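Local coordinates for alpha-fucosidase GH29 (Fusarium graminearum, PDB 4PSR), which hydrolyses alpha-L-fucosides, probably including the alpha-1,6-linked fucose on the reducing-end N-acetylglucosamine of glycoprotein glycans, at residues Ser131-Lys136 / His211-Asp216; Arg540-Ser545 / Lys563-Gly568; Thr551-Phe556 / Val577-Val582. All coordinates share one frame; numbering follows the deposited sequence.

Contact 1: Ser131-Lys136 / His211-Asp216; sequences SMWDSK and HREMLD
W133 meets two successive residues of helix 200-218, M214 over its ring and E213 at its edge. The packing is tight on the M214 side. M214 CB lies 3.8 Å from the centroid of the W133 six-membered ring and only 9° off its normal, a CH-pi contact, while S131 CB covers the opposite face nearer the rim. The rest of M214 turns away to I168 and I223, and W133 itself rests on M170. The E213 side chain, extended beyond CG, brings its carboxylate to the pyrrole edge. There OE1 takes two hydrogen bonds: from W133 NE1 at 2.8 Å, with E213 OE1 close to the plane of the indole, and from S135 OG at 2.6 Å on the syn lone pair. E213 OE2 accepts K136 N at 2.8 Å from above the carboxylate plane, and V137 N as well, so four donors hold the group. Toward solvent the contact slackens. The exposed K136 side chain reaches E213 OE2 through CB; its NZ stays 5.2 Å from E213 OE2, too far for a salt bridge, though its charge may still stabilise the carboxylate. The arrangement docks the loop that follows the second strand of the TIM barrel onto helix 200-218, which leads into the fourth strand.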
loop_
_atom_site.group_PDB
_atom_site.type_symbol
_atom_site.label_atom_id
_atom_site.label_comp_id
_atom_site.label_asym_id
_atom_site.label_seq_id
_atom_site.Cartn_x
_atom_site.Cartn_y
_atom_site.Cartn_z
ATOM N N SER A 131 15.015 12.393 -13.242
ATOM C CA SER A 131 14.923 10.942 -13.447
ATOM C C SER A 131 16.173 10.299 -12.884
ATOM O O SER A 131 17.243 10.691 -13.287
ATOM C CB SER A 131 14.843 10.601 -14.927
ATOM O OG SER A 131 13.735 11.234 -15.557
ATOM N N MET A 132 16.075 9.320 -11.983
ATOM C CA MET A 132 17.270 8.827 -11.293
ATOM C C MET A 132 17.898 7.582 -11.921
ATOM O O MET A 132 18.765 6.935 -11.288
ATOM C CB MET A 132 17.014 8.700 -9.806
ATOM C CG MET A 132 17.050 10.102 -9.174
ATOM S SD MET A 132 16.820 10.099 -7.382
ATOM C CE MET A 132 15.020 9.919 -7.295
ATOM N N TRP A 133 17.547 7.294 -13.166
ATOM C CA TRP A 133 18.253 6.285 -13.982
ATOM C C TRP A 133 19.050 7.021 -15.083
ATOM O O TRP A 133 18.936 8.241 -15.252
ATOM C CB TRP A 133 17.289 5.245 -14.572
ATOM C CG TRP A 133 16.287 5.817 -15.523
ATOM C CD1 TRP A 133 16.375 5.815 -16.886
ATOM C CD2 TRP A 133 15.044 6.476 -15.200
ATOM N NE1 TRP A 133 15.281 6.438 -17.428
ATOM C CE2 TRP A 133 14.460 6.872 -16.418
ATOM C CE3 TRP A 133 14.391 6.806 -13.996
ATOM C CZ2 TRP A 133 13.238 7.543 -16.482
ATOM C CZ3 TRP A 133 13.185 7.497 -14.056
ATOM C CH2 TRP A 133 12.617 7.848 -15.297
ATOM N N ASP A 134 19.873 6.280 -15.819
ATOM C CA ASP A 134 20.624 6.820 -16.946
ATOM C C ASP A 134 19.648 7.034 -18.084
ATOM O O ASP A 134 19.327 6.093 -18.810
ATOM C CB ASP A 134 21.695 5.809 -17.366
ATOM C CG ASP A 134 22.687 6.391 -18.331
ATOM O OD1 ASP A 134 22.449 7.505 -18.826
ATOM O OD2 ASP A 134 23.712 5.729 -18.580
ATOM N N SER A 135 19.151 8.255 -18.237
ATOM C CA SER A 135 18.051 8.552 -19.154
ATOM C C SER A 135 18.515 9.311 -20.392
ATOM O O SER A 135 19.236 10.318 -20.281
ATOM C CB SER A 135 16.991 9.374 -18.421
ATOM O OG SER A 135 15.960 9.792 -19.288
ATOM N N LYS A 136 18.135 8.807 -21.560
ATOM C CA LYS A 136 18.329 9.526 -22.825
ATOM C C LYS A 136 17.219 10.549 -23.019
ATOM O O LYS A 136 17.458 11.629 -23.550
ATOM C CB LYS A 136 18.403 8.562 -24.009
ATOM C CG LYS A 136 19.581 7.591 -23.887
ATOM C CD LYS A 136 19.603 6.514 -24.960
ATOM C CE LYS A 136 20.641 5.439 -24.628
ATOM N NZ LYS A 136 20.402 4.796 -23.299
ATOM N N HIS A 211 8.438 6.391 -18.486
ATOM C CA HIS A 211 8.030 5.049 -18.078
ATOM C C HIS A 211 8.648 3.954 -18.942
ATOM O O HIS A 211 9.173 2.974 -18.425
ATOM C CB HIS A 211 6.521 4.866 -18.190
ATOM C CG HIS A 211 5.734 5.223 -16.978
ATOM N ND1 HIS A 211 6.124 4.855 -15.706
ATOM C CD2 HIS A 211 4.536 5.841 -16.849
ATOM C CE1 HIS A 211 5.192 5.225 -14.848
ATOM N NE2 HIS A 211 4.214 5.826 -15.514
ATOM N N ARG A 212 8.570 4.118 -20.254
ATOM C CA ARG A 212 9.057 3.116 -21.194
ATOM C C ARG A 212 10.555 2.850 -21.020
ATOM O O ARG A 212 11.001 1.697 -20.977
ATOM C CB ARG A 212 8.764 3.561 -22.630
ATOM C CG ARG A 212 9.525 2.760 -23.679
ATOM C CD ARG A 212 8.941 2.901 -25.072
ATOM N NE ARG A 212 8.968 4.291 -25.497
ATOM C CZ ARG A 212 8.654 4.718 -26.712
ATOM N NH1 ARG A 212 8.711 6.013 -26.979
ATOM N NH2 ARG A 212 8.276 3.862 -27.649
ATOM N N GLU A 213 11.323 3.923 -20.925
ATOM C CA GLU A 213 12.781 3.839 -20.813
ATOM C C GLU A 213 13.131 3.187 -19.480
ATOM O O GLU A 213 13.962 2.269 -19.408
ATOM C CB GLU A 213 13.399 5.227 -20.912
ATOM C CG GLU A 213 14.928 5.251 -20.997
ATOM C CD GLU A 213 15.413 6.671 -21.056
ATOM O OE1 GLU A 213 15.165 7.391 -20.062
ATOM O OE2 GLU A 213 15.922 7.131 -22.120
ATOM N N MET A 214 12.493 3.639 -18.397
ATOM C CA MET A 214 12.780 3.092 -17.080
ATOM C C MET A 214 12.431 1.613 -17.039
ATOM O O MET A 214 13.192 0.790 -16.512
ATOM C CB MET A 214 12.005 3.871 -15.983
ATOM C CG MET A 214 12.099 3.257 -14.558
ATOM S SD MET A 214 10.986 1.862 -14.287
ATOM C CE MET A 214 9.400 2.706 -14.335
ATOM N N LEU A 215 11.296 1.223 -17.598
ATOM C CA LEU A 215 10.846 -0.149 -17.367
ATOM C C LEU A 215 11.618 -1.151 -18.239
ATOM O O LEU A 215 11.839 -2.291 -17.814
ATOM C CB LEU A 215 9.327 -0.268 -17.492
ATOM C CG LEU A 215 8.650 -0.227 -18.870
ATOM C CD1 LEU A 215 8.671 -1.610 -19.536
ATOM C CD2 LEU A 215 7.217 0.300 -18.777
ATOM N N ASP A 216 12.058 -0.720 -19.418
ATOM C CA ASP A 216 12.945 -1.550 -20.220
ATOM C C ASP A 216 14.334 -1.653 -19.576
ATOM O O ASP A 216 15.025 -2.665 -19.737
ATOM C CB ASP A 216 13.067 -1.009 -21.655
ATOM C CG ASP A 216 11.833 -1.278 -22.527
ATOM O OD1 ASP A 216 11.077 -2.249 -22.284
ATOM O OD2 ASP A 216 11.669 -0.522 -23.500
#

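Contact 2: Arg540-Ser545 / Lys563-Gly568; sequences RSIRVS and KELSAG
V544 and G568 form an antiparallel hydrogen-bonded pair where the chain passes from strand 562-565, in one four-stranded antiparallel sheet near the C terminus, to strand 568-571, which lies beside strand 541-544 in another. Two backbone hydrogen bonds make the pair: V544 N to G568 O, 2.8 Å and almost straight at 174°, and G568 N to V544 O, 2.9 Å. The same two carbonyls also receive CA-H...O contacts, G568 O from R543 CA at 3.4 Å and V544 O from A567 CA at 3.5 Å. G568 has a positive phi of 133°, at which a CB would be jammed against the A567 carbonyl oxygen. Van der Waals contacts fill the turn between the sheets: V544 CB lies 3.4 Å from S566 O, which accepts a hydrogen bond from H570 NE2, and A567 CB abuts S545 O. Among charged groups, R543 points away from 563-568 at its CB and forms a salt bridge with E569. Apolar contact is concentrated deeper, where I542 and V544 also touch A550 and L565 also touches L552. Here the I542 and L565 side chains slant across one another, and I542 CG2 meets L565 CD1 at 3.7 Å.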
loop_
_atom_site.group_PDB
_atom_site.type_symbol
_atom_site.label_atom_id
_atom_site.label_comp_id
_atom_site.label_asym_id
_atom_site.label_seq_id
_atom_site.Cartn_x
_atom_site.Cartn_y
_atom_site.Cartn_z
ATOM N N ARG A 540 -27.708 -19.019 -2.651
ATOM C CA ARG A 540 -29.015 -19.676 -2.551
ATOM C C ARG A 540 -29.744 -19.396 -1.240
ATOM O O ARG A 540 -30.904 -19.774 -1.070
ATOM C CB ARG A 540 -28.870 -21.192 -2.756
ATOM C CG ARG A 540 -28.482 -21.617 -4.188
ATOM C CD ARG A 540 -29.577 -21.347 -5.206
ATOM N NE ARG A 540 -30.873 -21.175 -4.559
ATOM C CZ ARG A 540 -31.693 -22.165 -4.222
ATOM N NH1 ARG A 540 -32.840 -21.883 -3.618
ATOM N NH2 ARG A 540 -31.372 -23.430 -4.481
ATOM N N SER A 541 -29.081 -18.738 -0.295
ATOM C CA SER A 541 -29.745 -18.298 0.919
ATOM C C SER A 541 -28.941 -17.160 1.565
ATOM O O SER A 541 -27.757 -16.964 1.267
ATOM C CB SER A 541 -29.995 -19.453 1.912
ATOM O OG SER A 541 -28.795 -20.063 2.372
ATOM N N ILE A 542 -29.620 -16.423 2.432
ATOM C CA ILE A 542 -29.006 -15.337 3.177
ATOM C C ILE A 542 -29.612 -15.287 4.565
ATOM O O ILE A 542 -30.839 -15.442 4.726
ATOM C CB ILE A 542 -29.211 -14.000 2.457
ATOM C CG1 ILE A 542 -28.561 -12.846 3.241
ATOM C CG2 ILE A 542 -30.687 -13.714 2.235
ATOM C CD1 ILE A 542 -28.453 -11.572 2.427
ATOM N N ARG A 543 -28.765 -15.089 5.568
ATOM C CA ARG A 543 -29.204 -14.813 6.923
ATOM C C ARG A 543 -28.923 -13.344 7.250
ATOM O O ARG A 543 -27.762 -12.903 7.228
ATOM C CB ARG A 543 -28.504 -15.698 7.935
ATOM C CG ARG A 543 -29.154 -15.644 9.304
ATOM C CD ARG A 543 -28.846 -16.902 10.100
ATOM N NE ARG A 543 -27.435 -17.267 10.009
ATOM C CZ ARG A 543 -26.967 -18.505 10.097
ATOM N NH1 ARG A 543 -25.659 -18.711 10.016
ATOM N NH2 ARG A 543 -27.794 -19.533 10.267
ATOM N N VAL A 544 -29.988 -12.605 7.535
ATOM C CA VAL A 544 -29.902 -11.177 7.834
ATOM C C VAL A 544 -30.005 -11.018 9.350
ATOM O O VAL A 544 -30.898 -11.574 9.997
ATOM C CB VAL A 544 -31.034 -10.412 7.131
ATOM C CG1 VAL A 544 -31.012 -8.921 7.530
ATOM C CG2 VAL A 544 -30.956 -10.566 5.610
ATOM N N SER A 545 -29.086 -10.283 9.960
ATOM C CA SER A 545 -29.113 -10.115 11.401
ATOM C C SER A 545 -30.275 -9.240 11.857
ATOM O O SER A 545 -30.828 -8.447 11.088
ATOM C CB SER A 545 -27.792 -9.493 11.882
ATOM O OG SER A 545 -26.700 -10.311 11.514
ATOM N N LYS A 563 -34.787 -6.384 -4.234
ATOM C CA LYS A 563 -35.658 -7.031 -3.260
ATOM C C LYS A 563 -35.107 -6.768 -1.873
ATOM O O LYS A 563 -33.927 -6.989 -1.645
ATOM C CB LYS A 563 -35.684 -8.537 -3.504
ATOM C CG LYS A 563 -36.620 -9.301 -2.587
ATOM C CD LYS A 563 -36.613 -10.793 -2.891
ATOM C CE LYS A 563 -37.736 -11.505 -2.139
ATOM N NZ LYS A 563 -37.699 -12.983 -2.322
ATOM N N GLU A 564 -35.957 -6.315 -0.953
ATOM C CA GLU A 564 -35.535 -6.012 0.408
ATOM C C GLU A 564 -35.890 -7.164 1.331
ATOM O O GLU A 564 -37.012 -7.685 1.283
ATOM C CB GLU A 564 -36.191 -4.724 0.896
ATOM C CG GLU A 564 -35.377 -3.961 1.919
ATOM C CD GLU A 564 -36.046 -2.670 2.347
ATOM O OE1 GLU A 564 -35.888 -1.644 1.643
ATOM O OE2 GLU A 564 -36.729 -2.679 3.393
ATOM N N LEU A 565 -34.942 -7.574 2.170
ATOM C CA LEU A 565 -35.153 -8.673 3.114
ATOM C C LEU A 565 -34.845 -8.225 4.528
ATOM O O LEU A 565 -33.797 -7.623 4.788
ATOM C CB LEU A 565 -34.258 -9.864 2.750
ATOM C CG LEU A 565 -34.463 -10.470 1.365
ATOM C CD1 LEU A 565 -33.332 -11.449 1.033
ATOM C CD2 LEU A 565 -35.821 -11.165 1.309
ATOM N N SER A 566 -35.756 -8.508 5.450
ATOM C CA SER A 566 -35.578 -8.162 6.843
ATOM C C SER A 566 -34.871 -9.298 7.606
ATOM O O SER A 566 -34.462 -10.317 7.020
ATOM C CB SER A 566 -36.923 -7.838 7.494
ATOM O OG SER A 566 -37.822 -8.924 7.366
ATOM N N ALA A 567 -34.737 -9.119 8.909
ATOM C CA ALA A 567 -34.011 -10.062 9.752
ATOM C C ALA A 567 -34.569 -11.483 9.650
ATOM O O ALA A 567 -35.789 -11.684 9.676
ATOM C CB ALA A 567 -34.034 -9.608 11.184
ATOM N N GLY A 568 -33.665 -12.455 9.535
ATOM C CA GLY A 568 -34.026 -13.863 9.463
ATOM C C GLY A 568 -33.295 -14.568 8.344
ATOM O O GLY A 568 -32.454 -13.982 7.664
#

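Contact 3: Thr551-Phe556 / Val577-Val582; sequences TLFSGF and VGSIVV
T551, L552 and F553 pair with V581, I580 and S579 in antiparallel strands whose axes approach to 4.8 Å with directions 163° apart, T551-V581 and F553-S579 being hydrogen-bonded pairs and L552-I580 a non-hydrogen-bonded one. The ladder ends in a classic beta bulge: G578 and S579 both face F553, whose carbonyl oxygen accepts G578 N at 2.7 Å and, less directly, S579 N at 3.2 Å. G578 packs closely against the S554-G555 turn, where a CB would clash with G555 O. On one face of the sheet L552 and I580 lie side by side, pointing the same way, with L552 CD2 3.8 Å from I580 CG1; the other methyl, L552 CD1, reaches V577 CG2 at 4.0 Å. The opposite face carries T551, F553, S579 and V581. F553 CE1 touches V581 CG2 at 3.7 Å, their side chains crossing at a slant. The S579 hydroxyl, set between its own backbone N and carbonyl carbon (chi1 52°), donates to G555 O at 2.8 Å from above the carbonyl plane and receives F558 N, so it ties the turn after strand 548-553 to the bulge. A water donates to V581 O at 2.9 Å and is also hydrogen-bonded to T551 OG1. Mannose residues of a glycan attached to the protein touch T551, F553 and V581. The two faces thus differ in chemistry: aliphatic branches of L552, V577 and I580 pack together on one, whereas the other, mixing hydroxyl, aromatic and aliphatic groups, is the one against which the sugar lies.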
loop_
_atom_site.group_PDB
_atom_site.type_symbol
_atom_site.label_atom_id
_atom_site.label_comp_id
_atom_site.label_asym_id
_atom_site.label_seq_id
_atom_site.Cartn_x
_atom_site.Cartn_y
_atom_site.Cartn_z
ATOM N N THR A 551 -30.670 -5.538 0.835
ATOM C CA THR A 551 -31.309 -5.296 -0.442
ATOM C C THR A 551 -30.502 -5.998 -1.515
ATOM O O THR A 551 -29.301 -5.744 -1.670
ATOM C CB THR A 551 -31.417 -3.787 -0.694
ATOM O OG1 THR A 551 -32.106 -3.194 0.405
ATOM C CG2 THR A 551 -32.163 -3.491 -1.964
ATOM N N LEU A 552 -31.149 -6.931 -2.216
ATOM C CA LEU A 552 -30.506 -7.706 -3.263
ATOM C C LEU A 552 -30.789 -7.046 -4.584
ATOM O O LEU A 552 -31.932 -6.681 -4.846
ATOM C CB LEU A 552 -31.093 -9.123 -3.342
ATOM C CG LEU A 552 -31.147 -9.930 -2.062
ATOM C CD1 LEU A 552 -31.755 -11.314 -2.316
ATOM C CD2 LEU A 552 -29.771 -10.064 -1.515
ATOM N N PHE A 553 -29.764 -6.907 -5.417
ATOM C CA PHE A 553 -29.906 -6.358 -6.759
ATOM C C PHE A 553 -29.545 -7.392 -7.812
ATOM O O PHE A 553 -28.594 -8.148 -7.634
ATOM C CB PHE A 553 -28.965 -5.162 -6.953
ATOM C CG PHE A 553 -29.381 -3.936 -6.212
ATOM C CD1 PHE A 553 -29.002 -3.743 -4.897
ATOM C CD2 PHE A 553 -30.126 -2.956 -6.841
ATOM C CE1 PHE A 553 -29.376 -2.605 -4.220
ATOM C CE2 PHE A 553 -30.500 -1.814 -6.159
ATOM C CZ PHE A 553 -30.127 -1.646 -4.851
ATOM N N SER A 554 -30.243 -7.393 -8.947
ATOM C CA SER A 554 -29.889 -8.324 -10.021
ATOM C C SER A 554 -28.592 -7.954 -10.743
ATOM O O SER A 554 -27.876 -8.820 -11.234
ATOM C CB SER A 554 -31.027 -8.431 -11.048
ATOM O OG SER A 554 -31.425 -7.163 -11.538
ATOM N N GLY A 555 -28.293 -6.663 -10.796
ATOM C CA GLY A 555 -27.160 -6.173 -11.542
ATOM C C GLY A 555 -25.840 -6.339 -10.807
ATOM O O GLY A 555 -25.812 -6.601 -9.597
ATOM N N PHE A 556 -24.772 -6.165 -11.576
ATOM C CA PHE A 556 -23.364 -6.297 -11.165
ATOM C C PHE A 556 -23.022 -5.295 -10.049
ATOM O O PHE A 556 -22.240 -5.609 -9.134
ATOM C CB PHE A 556 -22.552 -6.043 -12.459
ATOM C CG PHE A 556 -21.042 -6.090 -12.336
ATOM C CD1 PHE A 556 -20.346 -7.295 -12.357
ATOM C CD2 PHE A 556 -20.309 -4.908 -12.348
ATOM C CE1 PHE A 556 -18.934 -7.319 -12.295
ATOM C CE2 PHE A 556 -18.910 -4.922 -12.300
ATOM C CZ PHE A 556 -18.224 -6.124 -12.285
ATOM N N VAL A 577 -29.048 -12.912 -7.942
ATOM C CA VAL A 577 -28.340 -11.817 -7.263
ATOM C C VAL A 577 -27.057 -11.459 -7.979
ATOM O O VAL A 577 -26.294 -12.337 -8.343
ATOM C CB VAL A 577 -27.944 -12.192 -5.831
ATOM C CG1 VAL A 577 -27.268 -10.993 -5.147
ATOM C CG2 VAL A 577 -29.148 -12.624 -5.046
ATOM N N GLY A 578 -26.817 -10.163 -8.155
ATOM C CA GLY A 578 -25.534 -9.676 -8.643
ATOM C C GLY A 578 -24.779 -8.828 -7.617
ATOM O O GLY A 578 -23.554 -8.732 -7.670
ATOM N N SER A 579 -25.509 -8.205 -6.713
ATOM C CA SER A 579 -24.916 -7.285 -5.740
ATOM C C SER A 579 -25.865 -7.090 -4.563
ATOM O O SER A 579 -27.082 -7.335 -4.676
ATOM C CB SER A 579 -24.535 -5.944 -6.404
ATOM O OG SER A 579 -25.615 -5.367 -7.126
ATOM N N ILE A 580 -25.324 -6.662 -3.426
ATOM C CA ILE A 580 -26.092 -6.582 -2.182
ATOM C C ILE A 580 -25.738 -5.337 -1.375
ATOM O O ILE A 580 -24.561 -4.989 -1.279
ATOM C CB ILE A 580 -25.834 -7.825 -1.279
ATOM C CG1 ILE A 580 -26.168 -9.128 -2.027
ATOM C CG2 ILE A 580 -26.618 -7.708 0.042
ATOM C CD1 ILE A 580 -25.699 -10.401 -1.313
ATOM N N VAL A 581 -26.743 -4.676 -0.804
ATOM C CA VAL A 581 -26.544 -3.564 0.124
ATOM C C VAL A 581 -27.090 -3.970 1.478
ATOM O O VAL A 581 -28.267 -4.316 1.601
ATOM C CB VAL A 581 -27.272 -2.285 -0.339
ATOM C CG1 VAL A 581 -27.083 -1.129 0.667
ATOM C CG2 VAL A 581 -26.785 -1.887 -1.711
ATOM N N VAL A 582 -26.244 -3.932 2.496
ATOM C CA VAL A 582 -26.633 -4.333 3.835
ATOM C C VAL A 582 -26.718 -3.049 4.669
ATOM O O VAL A 582 -25.762 -2.280 4.716
ATOM C CB VAL A 582 -25.620 -5.322 4.391
ATOM C CG1 VAL A 582 -26.055 -5.815 5.754
ATOM C CG2 VAL A 582 -25.459 -6.497 3.410
HETATM O O HOH W 1 -30.320 -2.450 2.413
#

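Overall arrangement
From the N terminus, contact 1 comes first. It joins the loop after barrel strand 119-125 to helix 200-218, closing a loop that includes helix 151-161 and strand 165-170 of the TIM barrel. It is complete long before the other two open, its centre about 54 Å from that of contact 2. Contacts 2 and 3 cross, their segments alternating along the chain: contact 2 closes a loop containing strand 548-553, contact 3 one containing strands 562-565 and 568-571. They touch where strand 562-565 adjoins strand 548-553, K563 O lying 2.8 Å from L552 N, a probable hydrogen bond. Contact 2 joins the two four-stranded sheets near the C terminus, whereas contact 3 pairs strands within one of them.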